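Local coordinates for purine phosphoribosyltransferase (Pyrococcus horikoshii, PDB 1VDM), which probably transfers the phosphoribosyl group of PRPP to a purine base, releasing pyrophosphate, at residues Lys54-Lys59 against Val72-His78; Gly32-Gly37 against Ile88-Val92. All coordinates share one frame. Residue numbers count along the deposited sequence, not the author numbering.

Contact 1. Residues Lys54-Lys59 against Val72-His78; sequences KVIDVK and VITIPIH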
# COMPACT_ATOMS: atom_id res chain seq x y z
N LYS G 54 -25.72 -12.85 -23.96
CA LYS G 54 -27.15 -12.57 -23.95
C LYS G 54 -27.77 -13.36 -22.79
O LYS G 54 -27.39 -14.50 -22.52
CB LYS G 54 -27.78 -12.96 -25.28
CG LYS G 54 -27.48 -11.96 -26.39
CD LYS G 54 -28.18 -12.31 -27.69
CE LYS G 54 -27.94 -11.22 -28.74
NZ LYS G 54 -28.45 -9.89 -28.29
N VAL G 55 -28.72 -12.74 -22.10
CA VAL G 55 -29.36 -13.40 -20.97
C VAL G 55 -30.82 -13.73 -21.21
O VAL G 55 -31.59 -12.91 -21.72
CB VAL G 55 -29.25 -12.54 -19.70
CG1 VAL G 55 -30.01 -13.20 -18.56
CG2 VAL G 55 -27.79 -12.37 -19.33
N ILE G 56 -31.20 -14.95 -20.84
CA ILE G 56 -32.59 -15.38 -20.97
C ILE G 56 -33.03 -15.99 -19.64
O ILE G 56 -32.25 -16.67 -18.98
CB ILE G 56 -32.76 -16.42 -22.11
CG1 ILE G 56 -34.25 -16.59 -22.42
CG2 ILE G 56 -32.14 -17.76 -21.70
CD1 ILE G 56 -34.54 -17.26 -23.75
N ASP G 57 -34.27 -15.71 -19.25
CA ASP G 57 -34.81 -16.25 -18.00
C ASP G 57 -36.14 -16.92 -18.30
O ASP G 57 -37.08 -16.28 -18.78
CB ASP G 57 -35.01 -15.14 -16.96
CG ASP G 57 -35.12 -15.67 -15.53
OD1 ASP G 57 -35.15 -14.84 -14.58
OD2 ASP G 57 -35.17 -16.91 -15.34
N VAL G 58 -36.21 -18.22 -18.03
CA VAL G 58 -37.42 -18.99 -18.26
C VAL G 58 -37.99 -19.42 -16.91
O VAL G 58 -37.27 -19.93 -16.06
CB VAL G 58 -37.15 -20.23 -19.12
CG1 VAL G 58 -38.44 -20.98 -19.38
CG2 VAL G 58 -36.51 -19.82 -20.44
N LYS G 59 -39.29 -19.20 -16.72
CA LYS G 59 -39.92 -19.57 -15.47
C LYS G 59 -41.17 -20.43 -15.70
O LYS G 59 -41.80 -20.38 -16.74
CB LYS G 59 -40.30 -18.29 -14.72
CG LYS G 59 -39.59 -18.18 -13.37
CD LYS G 59 -39.31 -16.73 -12.98
CE LYS G 59 -37.82 -16.39 -13.01
NZ LYS G 59 -37.64 -14.98 -13.36
N VAL G 72 -43.03 -19.08 -18.88
CA VAL G 72 -43.15 -17.63 -18.97
C VAL G 72 -41.75 -17.03 -19.00
O VAL G 72 -41.01 -17.12 -18.01
CB VAL G 72 -43.91 -17.04 -17.76
CG1 VAL G 72 -43.80 -15.52 -17.76
CG2 VAL G 72 -45.37 -17.47 -17.81
N ILE G 73 -41.39 -16.43 -20.13
CA ILE G 73 -40.06 -15.84 -20.29
C ILE G 73 -39.91 -14.50 -19.58
O ILE G 73 -40.34 -13.46 -20.09
CB ILE G 73 -39.72 -15.68 -21.78
CG1 ILE G 73 -39.71 -17.06 -22.44
CG2 ILE G 73 -38.37 -15.00 -21.94
CD1 ILE G 73 -39.25 -17.07 -23.88
N THR G 74 -39.29 -14.54 -18.40
CA THR G 74 -39.04 -13.37 -17.56
C THR G 74 -38.14 -12.35 -18.26
O THR G 74 -38.50 -11.19 -18.42
CB THR G 74 -38.36 -13.77 -16.23
OG1 THR G 74 -38.79 -15.08 -15.84
CG2 THR G 74 -38.69 -12.77 -15.12
N ILE G 75 -36.95 -12.81 -18.66
CA ILE G 75 -35.98 -11.96 -19.35
C ILE G 75 -35.74 -12.54 -20.74
O ILE G 75 -35.17 -13.62 -20.89
CB ILE G 75 -34.64 -11.92 -18.59
CG1 ILE G 75 -34.87 -11.43 -17.16
CG2 ILE G 75 -33.66 -11.02 -19.33
CD1 ILE G 75 -33.62 -11.44 -16.32
N PRO G 76 -36.17 -11.81 -21.78
CA PRO G 76 -36.00 -12.26 -23.16
C PRO G 76 -34.66 -11.89 -23.77
O PRO G 76 -33.88 -11.14 -23.20
CB PRO G 76 -37.14 -11.55 -23.88
CG PRO G 76 -37.11 -10.22 -23.21
CD PRO G 76 -36.97 -10.58 -21.73
N ILE G 77 -34.40 -12.45 -24.95
CA ILE G 77 -33.18 -12.16 -25.68
C ILE G 77 -33.68 -11.58 -27.00
O ILE G 77 -34.74 -11.98 -27.48
CB ILE G 77 -32.33 -13.43 -25.94
CG1 ILE G 77 -33.16 -14.51 -26.62
CG2 ILE G 77 -31.75 -13.93 -24.63
CD1 ILE G 77 -32.38 -15.77 -26.91
N HIS G 78 -32.94 -10.64 -27.56
CA HIS G 78 -33.36 -10.02 -28.82
C HIS G 78 -32.27 -10.01 -29.88
O HIS G 78 -31.19 -10.56 -29.68
CB HIS G 78 -33.85 -8.60 -28.56
CG HIS G 78 -35.22 -8.54 -27.94
ND1 HIS G 78 -36.34 -9.01 -28.58
CD2 HIS G 78 -35.64 -8.05 -26.75
CE1 HIS G 78 -37.40 -8.81 -27.82
NE2 HIS G 78 -37.00 -8.23 -26.70
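V72 exchanges two backbone hydrogen bonds with K59 in an antiparallel hydrogen-bonded pair: V72 N to K59 O at 2.8 Å and K59 N to V72 O at 3.0 Å. Next comes I73, opposite V58 in a non-hydrogen-bonded pair; I73 CG2 lies 4.4 Å from I56 CG1, and both I56 and I73 also touch E105 of helix 97-107. At T74 the chain turns a corner. T74 and I75 together face D57, a classic beta bulge: I75 O accepts D57 N at 2.8 Å, whereas D57 O receives only weak bonds, from T74 N at 2.8 Å and I75 N at 3.5 Å. Strands 53-61 and 70-73 form the beta hairpin at the edge of the sheet, and in type I phosphoribosyltransferases the connection of such a hairpin is commonly the flexible loop that closes over the active site. The side chain of T74 joins a polar cluster, K59 NZ donating to T74 OG1 at 2.7 Å while forming a salt bridge with D57 OD1 at 2.8 Å. I75 packs against V55, with CG2 of I75 4.3 Å from CG1 of V55, and I75 O also meets I56 CA in a CA-H...O contact of 3.1 Å. Beyond P76, whose CA-to-CB bond points away, that of I77 points toward strand 53-61, and I77 CG2 lies 3.7 Å from I56 CB and 4.1 Å from K54 CB. H78 O accepts K54 NZ at 3.1 Å; the H78 ring instead meets H78 of the second subunit, to which its NE2 is hydrogen-bonded.

Contact 2. Residues Gly32-Gly37 against Ile88-Val92; sequences GVARGG and IVDDV
G32-V33 and I88-D90 lie on neighbouring parallel strands, 29-33 and 85-90, in the central sheet of the type I phosphoribosyltransferase fold, with G32 in register with V89 (CA-CA 4.9 Å). A nearly straight hydrogen bond, V33 N to V89 O at 3.0 Å and 172°, fixes them, and G32 CA adds a CA-H...O contact to V89 O at 3.5 Å. Past V33 the chain loops through a cis peptide bond before R35, as in the pyrophosphate loop of the family, then takes helical angles at G36 (-56/-36) and G37 (-51/-39), bringing G37 CA to 3.7 Å from D90 CA. The opposing chain turns a corner at D91 (-74/-42); the consecutive acids D90 and D91 are consistent with the family's PRPP-binding motif. V33, chi1 t, sets CG2 3.7 Å from CG2 of I88 (chi1 m, chi2 t). D90, chi1 t, brings OD1 to 3.0 Å from V33 CB; with D91 at chi1 p, D91 OD2 sits 3.6 Å from G36 CA, and a CB on G36 would lie 2.2 Å from D91 OD2.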
# COMPACT_ATOMS: atom_id res chain seq x y z
N GLY G 32 -26.79 -17.23 -21.70
CA GLY G 32 -26.81 -17.80 -20.37
C GLY G 32 -28.23 -17.95 -19.85
O GLY G 32 -29.02 -17.00 -19.89
N VAL G 33 -28.55 -19.15 -19.37
CA VAL G 33 -29.84 -19.44 -18.76
C VAL G 33 -29.85 -19.10 -17.27
O VAL G 33 -29.08 -19.62 -16.48
CB VAL G 33 -30.13 -20.93 -18.97
CG1 VAL G 33 -31.53 -21.26 -18.46
CG2 VAL G 33 -30.03 -21.28 -20.44
N ALA G 34 -30.74 -18.16 -16.90
CA ALA G 34 -30.83 -17.76 -15.51
C ALA G 34 -31.50 -18.83 -14.65
O ALA G 34 -32.32 -19.61 -15.11
CB ALA G 34 -31.62 -16.45 -15.44
N ARG G 35 -31.11 -18.86 -13.36
CA ARG G 35 -30.10 -17.92 -12.89
C ARG G 35 -28.73 -18.58 -12.76
O ARG G 35 -27.69 -17.96 -12.92
CB ARG G 35 -30.55 -17.39 -11.53
CG ARG G 35 -32.01 -16.92 -11.54
CD ARG G 35 -32.15 -15.46 -11.08
NE ARG G 35 -33.35 -14.86 -11.64
CZ ARG G 35 -34.46 -14.83 -10.87
NH1 ARG G 35 -34.42 -15.34 -9.65
NH2 ARG G 35 -35.57 -14.27 -11.33
N GLY G 36 -28.76 -19.88 -12.40
CA GLY G 36 -27.50 -20.60 -12.23
C GLY G 36 -26.64 -20.54 -13.49
O GLY G 36 -25.41 -20.50 -13.44
N GLY G 37 -27.32 -20.57 -14.65
CA GLY G 37 -26.59 -20.53 -15.91
C GLY G 37 -25.60 -19.37 -15.95
O GLY G 37 -24.56 -19.43 -16.60
N ILE G 88 -25.33 -22.23 -25.79
CA ILE G 88 -26.20 -21.97 -24.64
C ILE G 88 -25.52 -22.55 -23.41
O ILE G 88 -25.11 -23.71 -23.40
CB ILE G 88 -27.58 -22.61 -24.85
CG1 ILE G 88 -28.27 -21.94 -26.04
CG2 ILE G 88 -28.43 -22.47 -23.59
CD1 ILE G 88 -29.63 -22.51 -26.38
N VAL G 89 -25.38 -21.71 -22.38
CA VAL G 89 -24.73 -22.12 -21.15
C VAL G 89 -25.72 -22.16 -20.00
O VAL G 89 -26.45 -21.21 -19.76
CB VAL G 89 -23.59 -21.15 -20.78
CG1 VAL G 89 -22.84 -21.66 -19.56
CG2 VAL G 89 -22.65 -21.00 -21.97
N ASP G 90 -25.72 -23.29 -19.30
CA ASP G 90 -26.61 -23.50 -18.17
C ASP G 90 -25.84 -24.33 -17.16
O ASP G 90 -24.85 -24.97 -17.51
CB ASP G 90 -27.86 -24.24 -18.66
CG ASP G 90 -29.01 -24.21 -17.66
OD1 ASP G 90 -29.25 -23.13 -17.05
OD2 ASP G 90 -29.67 -25.27 -17.49
N ASP G 91 -26.26 -24.31 -15.90
CA ASP G 91 -25.52 -25.04 -14.86
C ASP G 91 -25.70 -26.56 -14.94
O ASP G 91 -24.78 -27.34 -14.75
CB ASP G 91 -25.89 -24.50 -13.47
CG ASP G 91 -27.41 -24.44 -13.28
OD1 ASP G 91 -28.11 -24.57 -14.28
OD2 ASP G 91 -27.85 -24.22 -12.16
N VAL G 92 -26.95 -26.99 -15.19
CA VAL G 92 -27.19 -28.43 -15.27
C VAL G 92 -28.46 -28.77 -16.05
O VAL G 92 -29.46 -28.06 -16.04
CB VAL G 92 -27.30 -28.98 -13.84
CG1 VAL G 92 -28.50 -28.37 -13.13
CG2 VAL G 92 -27.45 -30.49 -13.88

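In the fold
Strand 29-33, a member of contact 2, lies between strand 53-61 of contact 1 and strand 85-90, so one sheet carries both contacts, their centres 11 Å apart. Strand 53-61 borders it directly, with probable hydrogen bonds from G32 N to K54 O (2.9 Å) and from A34 N to I56 O (3.0 Å), while D57 OD2 packs on A34 CB at 3.6 Å. Along the chain, contact 1 is nested within the loop that contact 2 closes. The general principle is that ligand loops gather at the carboxyl ends of parallel strands: by family analogy, contact 2 unites the pyrophosphate loop with the PRPP motif, and R35 reaches back to D57 of contact 1 in a long, weak ion pair.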